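Local coordinates for protein Non-reducing end alpha-L-arabinofuranosidase BoGH43B (Bacteroides ovatus, PDB 5JOZ) that removes terminal non-reducing alpha-L-arabinofuranosyl residues from xyloglucan side chains, as a family 43 glycoside hydrolase of the xyloglucan degradation pathway, at residues C68-G73 with F325-A330. Residues are numbered along the deposited sequence; the frame is centred on the assembly and turned at random.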
# COMPACT_ATOMS: atom_id res chain seq x y z
N CYS A 68 -16.03 -3.78 -4.85
CA CYS A 68 -14.76 -3.79 -5.60
C CYS A 68 -14.04 -5.14 -5.42
O CYS A 68 -14.13 -5.78 -4.36
CB CYS A 68 -13.84 -2.62 -5.19
SG CYS A 68 -12.77 -2.90 -3.76
N ASN A 69 -13.34 -5.56 -6.46
CA ASN A 69 -12.54 -6.77 -6.42
C ASN A 69 -11.35 -6.57 -5.49
O ASN A 69 -10.82 -5.46 -5.36
CB ASN A 69 -12.03 -7.18 -7.82
CG ASN A 69 -13.09 -7.88 -8.67
OD1 ASN A 69 -14.11 -8.35 -8.17
ND2 ASN A 69 -12.82 -7.97 -9.97
N ALA A 70 -10.97 -7.66 -4.82
CA ALA A 70 -9.76 -7.68 -4.02
C ALA A 70 -8.58 -7.63 -4.97
O ALA A 70 -8.57 -8.33 -6.00
CB ALA A 70 -9.68 -8.94 -3.18
N SER A 71 -7.62 -6.75 -4.68
CA SER A 71 -6.31 -6.74 -5.32
C SER A 71 -6.27 -5.99 -6.66
O SER A 71 -5.22 -5.45 -7.00
CB SER A 71 -5.76 -8.17 -5.50
OG SER A 71 -4.35 -8.16 -5.55
N THR A 72 -7.38 -5.99 -7.41
CA THR A 72 -7.50 -5.25 -8.67
C THR A 72 -8.60 -4.17 -8.66
O THR A 72 -8.80 -3.49 -9.66
CB THR A 72 -7.77 -6.22 -9.84
OG1 THR A 72 -8.90 -7.05 -9.52
CG2 THR A 72 -6.56 -7.11 -10.11
N GLY A 73 -9.30 -4.00 -7.54
CA GLY A 73 -10.28 -2.92 -7.37
C GLY A 73 -9.80 -1.89 -6.35
O GLY A 73 -8.79 -2.10 -5.65
N PHE A 325 -8.67 -1.93 7.26
CA PHE A 325 -9.91 -2.68 7.00
C PHE A 325 -10.02 -3.07 5.54
O PHE A 325 -9.35 -2.49 4.68
CB PHE A 325 -11.11 -1.81 7.37
CG PHE A 325 -11.09 -1.33 8.78
CD1 PHE A 325 -10.37 -0.19 9.13
CD2 PHE A 325 -11.77 -2.02 9.77
CE1 PHE A 325 -10.32 0.26 10.45
CE2 PHE A 325 -11.74 -1.58 11.09
CZ PHE A 325 -11.01 -0.44 11.42
N ILE A 326 -10.89 -4.04 5.26
CA ILE A 326 -11.24 -4.44 3.89
C ILE A 326 -12.54 -3.72 3.46
O ILE A 326 -13.60 -3.91 4.07
CB ILE A 326 -11.43 -5.95 3.79
CG1 ILE A 326 -10.13 -6.68 4.20
CG2 ILE A 326 -11.84 -6.32 2.36
CD1 ILE A 326 -10.22 -8.20 4.27
N ARG A 327 -12.45 -2.89 2.41
CA ARG A 327 -13.57 -2.06 1.91
C ARG A 327 -14.13 -1.16 3.01
O ARG A 327 -13.36 -0.79 3.89
CB ARG A 327 -14.62 -2.94 1.24
CG ARG A 327 -14.00 -3.86 0.20
CD ARG A 327 -15.04 -4.53 -0.69
NE ARG A 327 -14.39 -5.51 -1.56
CZ ARG A 327 -13.94 -6.70 -1.16
NH1 ARG A 327 -14.12 -7.12 0.10
NH2 ARG A 327 -13.33 -7.51 -2.02
N ASN A 328 -15.41 -0.78 2.97
CA ASN A 328 -15.97 0.17 3.94
C ASN A 328 -16.49 -0.49 5.23
O ASN A 328 -17.55 -1.12 5.22
CB ASN A 328 -17.08 0.98 3.27
CG ASN A 328 -16.58 1.77 2.08
OD1 ASN A 328 -16.88 1.45 0.92
ND2 ASN A 328 -15.77 2.78 2.35
N PRO A 329 -15.75 -0.35 6.35
CA PRO A 329 -16.15 -1.05 7.57
C PRO A 329 -17.34 -0.40 8.29
O PRO A 329 -17.35 0.81 8.50
CB PRO A 329 -14.88 -0.96 8.43
CG PRO A 329 -14.28 0.33 8.04
CD PRO A 329 -14.49 0.39 6.55
N ALA A 330 -18.32 -1.21 8.67
CA ALA A 330 -19.37 -0.74 9.58
C ALA A 330 -18.79 -0.73 11.00
O ALA A 330 -18.32 -1.76 11.49
CB ALA A 330 -20.60 -1.63 9.51
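Cys68 and Arg327 have the closest CA atoms, 7.8 Å apart, where the irregular loop 68-73 meets the turn that follows strand 325-326, and every close contact between the two segments runs to the arginine side chain. Arg327 has its CB directed at the loop, and its chain runs extended from CG to NE. The guanidinium then meets the loop side-on: Arg327 NE donates at 2.8 Å and Arg327 NH2 at 3.0 Å to Cys68 O. The NH2 donor lies in the carbonyl plane, that of NE is tilted from it, and the oxygen stays near the guanidinium plane, a forked grip that, with Asp356 O and Asp395, should limit rotation of the head group. Beside this fork Cys68 SG lies 3.8 Å from Arg327 NE, while Ala70 CB makes a looser approach, 4.1 Å from Arg327 NH2. The contact joins the two domains of the enzyme: the loop belongs to the family 43 catalytic module, a five-bladed beta-propeller, and follows strand 51-55 of one blade, whereas Arg327 comes from the C-terminal concanavalin A-like beta-sandwich. Strand 325-326 also pairs antiparallel with strand 35-36 of the catalytic module. The remaining guanidinium partners lie within the sandwich domain: NH1 bonds to Asp356 O and NH2 forms a salt bridge with Asp395. A leucine in place of Arg327 would probably leave Cys68 O without both donors, Asp356 O without its NH1 partner and Asp395 without this counter-charge. Nearby, Ser71 OG hydrogen-bonds Thr477 OG1, a further polar link between loop and sandwich.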